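Local coordinates for beta-galactoside alpha-2,6-sialyltransferase (Photobacterium sp., PDB 2Z4T), which probably transfers sialic acid from a CMP-linked donor to galactosides such as lactose, forming an alpha-2,6 linkage, at residues H55-L67 and K72-L84. Numbering follows the deposited sequence.
Sequences HSWVQTCGTQQLL and KESISLSVVAPRL
Trp57 reaches across to Leu77, whose CB sits over the six-membered ring, 3.8 Å from its centroid, in a CH-pi contact. The indole suits this place because it is both broad and polar at one edge: Trp57 NE1 donates to Ile75 O (2.8 Å) in the ring plane, although it meets that carbonyl from above the carbonyl plane. Next door, the imidazole of His55 pairs an N-H with a flat face: NE2 divides its N-H between Lys72 O and Ser74 O in two weak bonds, while Ile75 CG2 covers one ring face. Leu67, branched and compact, pushes CD1 against Val79 CG1 (3.4 Å) and Leu77 CD1; the aliphatic part of Lys72 crosses it obliquely. Farther along, Leu66 CD2 packs on the apolar ring of Pro82, and a water links Leu66 O to Val80 N. Gln64, long enough to span the gap, closes this end: its chain, extended at chi2 (176°), carries Gln64 NE2 to a hydrogen bond with Arg83 O (3.2 Å). Behind this layer, Trp57 and Leu77 both rest on Val108, and Phe94 meets the indole. Strand 52-61 pairs with 88-98, strand 77-80 with 39-42, and Trp57, Leu67 and Leu77 fill the core between these two sheets, as in an immunoglobulin-like beta-sandwich.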
loop_
_atom_site.group_PDB
_atom_site.type_symbol
_atom_site.label_atom_id
_atom_site.label_comp_id
_atom_site.label_asym_id
_atom_site.label_seq_id
_atom_site.Cartn_x
_atom_site.Cartn_y
_atom_site.Cartn_z
ATOM N N HIS A 55 16.579 48.084 -5.118
ATOM C CA HIS A 55 17.327 46.854 -5.082
ATOM C C HIS A 55 17.996 46.223 -6.303
ATOM O O HIS A 55 18.082 46.799 -7.387
ATOM C CB HIS A 55 16.225 45.847 -4.736
ATOM C CG HIS A 55 15.344 45.519 -5.909
ATOM N ND1 HIS A 55 14.692 46.488 -6.648
ATOM C CD2 HIS A 55 15.062 44.340 -6.511
ATOM C CE1 HIS A 55 14.030 45.917 -7.639
ATOM N NE2 HIS A 55 14.237 44.612 -7.578
ATOM N N SER A 56 18.422 44.975 -6.094
ATOM C CA SER A 56 19.019 44.136 -7.131
ATOM C C SER A 56 18.692 42.658 -6.913
ATOM O O SER A 56 18.691 42.173 -5.774
ATOM C CB SER A 56 20.546 44.324 -7.184
ATOM O OG SER A 56 21.193 43.787 -6.030
ATOM N N TRP A 57 18.397 41.971 -8.019
ATOM C CA TRP A 57 18.353 40.505 -8.087
ATOM C C TRP A 57 19.447 40.017 -9.041
ATOM O O TRP A 57 19.633 40.577 -10.128
ATOM C CB TRP A 57 17.020 40.013 -8.608
ATOM C CG TRP A 57 15.946 39.857 -7.592
ATOM C CD1 TRP A 57 14.830 40.639 -7.455
ATOM C CD2 TRP A 57 15.847 38.826 -6.586
ATOM N NE1 TRP A 57 14.047 40.155 -6.430
ATOM C CE2 TRP A 57 14.644 39.049 -5.880
ATOM C CE3 TRP A 57 16.664 37.745 -6.212
ATOM C CZ2 TRP A 57 14.242 38.241 -4.803
ATOM C CZ3 TRP A 57 16.249 36.921 -5.149
ATOM C CH2 TRP A 57 15.047 37.182 -4.460
ATOM N N VAL A 58 20.175 38.981 -8.636
ATOM C CA VAL A 58 21.297 38.498 -9.432
ATOM C C VAL A 58 21.357 36.978 -9.420
ATOM O O VAL A 58 21.376 36.344 -8.359
ATOM C CB VAL A 58 22.640 39.076 -8.949
ATOM C CG1 VAL A 58 23.802 38.458 -9.741
ATOM C CG2 VAL A 58 22.658 40.588 -9.081
ATOM N N GLN A 59 21.380 36.382 -10.610
ATOM C CA GLN A 59 21.618 34.955 -10.683
ATOM C C GLN A 59 23.086 34.701 -10.385
ATOM O O GLN A 59 23.993 35.294 -10.975
ATOM C CB GLN A 59 21.228 34.357 -12.017
ATOM C CG GLN A 59 21.340 32.851 -11.990
ATOM C CD GLN A 59 20.928 32.213 -13.278
ATOM O OE1 GLN A 59 21.469 31.175 -13.662
ATOM N NE2 GLN A 59 19.962 32.816 -13.959
ATOM N N THR A 60 23.291 33.784 -9.471
ATOM C CA THR A 60 24.531 33.687 -8.778
ATOM C C THR A 60 25.152 32.285 -8.922
ATOM O O THR A 60 26.344 32.096 -8.724
ATOM C CB THR A 60 24.254 34.197 -7.349
ATOM O OG1 THR A 60 24.882 35.478 -7.199
ATOM C CG2 THR A 60 24.688 33.271 -6.302
ATOM N N CYS A 61 24.337 31.317 -9.320
ATOM C CA CYS A 61 24.841 30.029 -9.710
ATOM C C CYS A 61 23.794 29.385 -10.602
ATOM O O CYS A 61 22.641 29.802 -10.600
ATOM C CB CYS A 61 25.143 29.162 -8.483
ATOM S SG CYS A 61 23.761 28.189 -7.888
ATOM N N GLY A 62 24.199 28.378 -11.366
ATOM C CA GLY A 62 23.307 27.702 -12.293
ATOM C C GLY A 62 23.754 27.964 -13.712
ATOM O O GLY A 62 24.230 29.048 -14.031
ATOM N N THR A 63 23.614 26.974 -14.576
ATOM C CA THR A 63 24.152 27.153 -15.906
ATOM C C THR A 63 23.231 27.932 -16.876
ATOM O O THR A 63 23.682 28.874 -17.498
ATOM C CB THR A 63 24.836 25.868 -16.480
ATOM O OG1 THR A 63 24.298 25.548 -17.766
ATOM C CG2 THR A 63 24.673 24.711 -15.581
ATOM N N GLN A 64 21.964 27.567 -16.995
ATOM C CA GLN A 64 21.054 28.341 -17.839
ATOM C C GLN A 64 20.695 29.676 -17.188
ATOM O O GLN A 64 20.499 29.755 -15.980
ATOM C CB GLN A 64 19.802 27.543 -18.196
ATOM C CG GLN A 64 20.010 26.610 -19.388
ATOM C CD GLN A 64 18.784 25.742 -19.686
ATOM O OE1 GLN A 64 17.678 26.252 -19.882
ATOM N NE2 GLN A 64 18.977 24.416 -19.716
ATOM N N GLN A 65 20.635 30.729 -17.995
ATOM C CA GLN A 65 20.289 32.071 -17.530
ATOM C C GLN A 65 18.778 32.220 -17.402
ATOM O O GLN A 65 18.056 32.061 -18.371
ATOM C CB GLN A 65 20.847 33.103 -18.504
ATOM C CG GLN A 65 22.303 33.320 -18.350
ATOM C CD GLN A 65 22.594 34.180 -17.148
ATOM O OE1 GLN A 65 22.201 35.346 -17.099
ATOM N NE2 GLN A 65 23.275 33.615 -16.159
ATOM N N LEU A 66 18.301 32.537 -16.207
ATOM C CA LEU A 66 16.854 32.523 -15.934
ATOM C C LEU A 66 16.249 33.903 -15.711
ATOM O O LEU A 66 15.017 34.063 -15.783
ATOM C CB LEU A 66 16.531 31.643 -14.715
ATOM C CG LEU A 66 17.028 30.207 -14.629
ATOM C CD1 LEU A 66 16.324 29.520 -13.459
ATOM C CD2 LEU A 66 16.796 29.436 -15.918
ATOM N N LEU A 67 17.105 34.887 -15.428
ATOM C CA LEU A 67 16.651 36.245 -15.114
ATOM C C LEU A 67 16.597 37.167 -16.352
ATOM O O LEU A 67 17.626 37.612 -16.871
ATOM C CB LEU A 67 17.533 36.828 -14.025
ATOM C CG LEU A 67 16.850 37.344 -12.774
ATOM C CD1 LEU A 67 15.738 36.411 -12.323
ATOM C CD2 LEU A 67 17.902 37.471 -11.696
ATOM N N LYS A 72 14.357 41.151 -13.032
ATOM C CA LYS A 72 15.178 41.890 -12.093
ATOM C C LYS A 72 14.494 43.123 -11.462
ATOM O O LYS A 72 14.858 43.523 -10.348
ATOM C CB LYS A 72 16.488 42.295 -12.776
ATOM C CG LYS A 72 17.432 41.137 -13.014
ATOM C CD LYS A 72 18.835 41.640 -13.334
ATOM C CE LYS A 72 19.188 41.486 -14.806
ATOM N NZ LYS A 72 19.425 40.046 -15.169
ATOM N N GLU A 73 13.508 43.708 -12.157
ATOM C CA GLU A 73 12.920 44.998 -11.741
ATOM C C GLU A 73 11.758 44.948 -10.738
ATOM O O GLU A 73 11.300 45.995 -10.264
ATOM C CB GLU A 73 12.561 45.873 -12.953
ATOM C CG GLU A 73 13.774 46.266 -13.842
ATOM C CD GLU A 73 15.124 46.306 -13.086
ATOM O OE1 GLU A 73 15.168 46.809 -11.932
ATOM O OE2 GLU A 73 16.141 45.833 -13.651
ATOM N N SER A 74 11.293 43.745 -10.409
ATOM C CA SER A 74 10.286 43.599 -9.375
ATOM C C SER A 74 10.968 43.075 -8.113
ATOM O O SER A 74 12.014 42.421 -8.204
ATOM C CB SER A 74 9.152 42.673 -9.834
ATOM O OG SER A 74 9.573 41.327 -9.866
ATOM N N ILE A 75 10.397 43.371 -6.942
ATOM C CA ILE A 75 11.054 42.978 -5.687
ATOM C C ILE A 75 10.857 41.491 -5.369
ATOM O O ILE A 75 11.772 40.840 -4.886
ATOM C CB ILE A 75 10.810 43.964 -4.476
ATOM C CG1 ILE A 75 9.574 43.600 -3.685
ATOM C CG2 ILE A 75 10.826 45.428 -4.912
ATOM C CD1 ILE A 75 9.910 42.771 -2.463
ATOM N N SER A 76 9.699 40.936 -5.688
ATOM C CA SER A 76 9.576 39.496 -5.602
ATOM C C SER A 76 10.246 38.818 -6.808
ATOM O O SER A 76 10.246 39.351 -7.913
ATOM C CB SER A 76 8.120 39.065 -5.435
ATOM O OG SER A 76 7.467 38.985 -6.676
ATOM N N LEU A 77 10.836 37.652 -6.569
ATOM C CA LEU A 77 11.576 36.908 -7.587
ATOM C C LEU A 77 10.644 36.066 -8.448
ATOM O O LEU A 77 9.948 35.186 -7.951
ATOM C CB LEU A 77 12.608 35.995 -6.920
ATOM C CG LEU A 77 13.366 35.010 -7.820
ATOM C CD1 LEU A 77 14.461 35.717 -8.656
ATOM C CD2 LEU A 77 13.932 33.844 -7.004
ATOM N N SER A 78 10.646 36.337 -9.744
ATOM C CA SER A 78 9.830 35.580 -10.663
ATOM C C SER A 78 10.696 34.888 -11.721
ATOM O O SER A 78 11.396 35.549 -12.498
ATOM C CB SER A 78 8.805 36.502 -11.304
ATOM O OG SER A 78 7.633 35.769 -11.563
ATOM N N VAL A 79 10.676 33.556 -11.717
ATOM C CA VAL A 79 11.438 32.743 -12.670
ATOM C C VAL A 79 10.749 31.432 -13.017
ATOM O O VAL A 79 9.968 30.889 -12.237
ATOM C CB VAL A 79 12.874 32.412 -12.181
ATOM C CG1 VAL A 79 13.799 33.577 -12.459
ATOM C CG2 VAL A 79 12.899 32.047 -10.707
ATOM N N VAL A 80 11.070 30.925 -14.192
ATOM C CA VAL A 80 10.584 29.648 -14.657
ATOM C C VAL A 80 11.788 28.716 -14.605
ATOM O O VAL A 80 12.856 29.061 -15.115
ATOM C CB VAL A 80 10.049 29.778 -16.108
ATOM C CG1 VAL A 80 9.480 28.469 -16.599
ATOM C CG2 VAL A 80 8.976 30.881 -16.178
ATOM N N ALA A 81 11.641 27.557 -13.967
ATOM C CA ALA A 81 12.707 26.569 -13.918
ATOM C C ALA A 81 12.988 26.124 -15.341
ATOM O O ALA A 81 12.058 26.046 -16.139
ATOM C CB ALA A 81 12.276 25.392 -13.078
ATOM N N PRO A 82 14.260 25.831 -15.674
ATOM C CA PRO A 82 14.606 25.479 -17.051
ATOM C C PRO A 82 14.235 24.033 -17.362
ATOM O O PRO A 82 13.827 23.293 -16.454
ATOM C CB PRO A 82 16.124 25.636 -17.080
ATOM C CG PRO A 82 16.560 25.338 -15.713
ATOM C CD PRO A 82 15.433 25.777 -14.786
ATOM N N ARG A 83 14.351 23.654 -18.636
ATOM C CA ARG A 83 14.256 22.267 -19.053
ATOM C C ARG A 83 15.652 21.688 -18.930
ATOM O O ARG A 83 16.605 22.254 -19.454
ATOM C CB ARG A 83 13.790 22.175 -20.499
ATOM C CG ARG A 83 12.400 22.667 -20.700
ATOM C CD ARG A 83 11.899 22.358 -22.076
ATOM N NE ARG A 83 12.316 23.353 -23.059
ATOM C CZ ARG A 83 12.082 23.240 -24.365
ATOM N NH1 ARG A 83 11.437 22.173 -24.847
ATOM N NH2 ARG A 83 12.500 24.188 -25.197
ATOM N N LEU A 84 15.780 20.560 -18.234
ATOM C CA LEU A 84 17.108 20.011 -17.948
ATOM C C LEU A 84 17.216 18.549 -18.311
ATOM O O LEU A 84 16.205 17.877 -18.515
ATOM C CB LEU A 84 17.457 20.181 -16.466
ATOM C CG LEU A 84 17.460 21.584 -15.885
ATOM C CD1 LEU A 84 17.554 21.497 -14.357
ATOM C CD2 LEU A 84 18.616 22.405 -16.500
HETATM O O HOH W 1 14.528 25.983 -21.071
HETATM O O HOH W 2 12.764 32.924 -16.015
#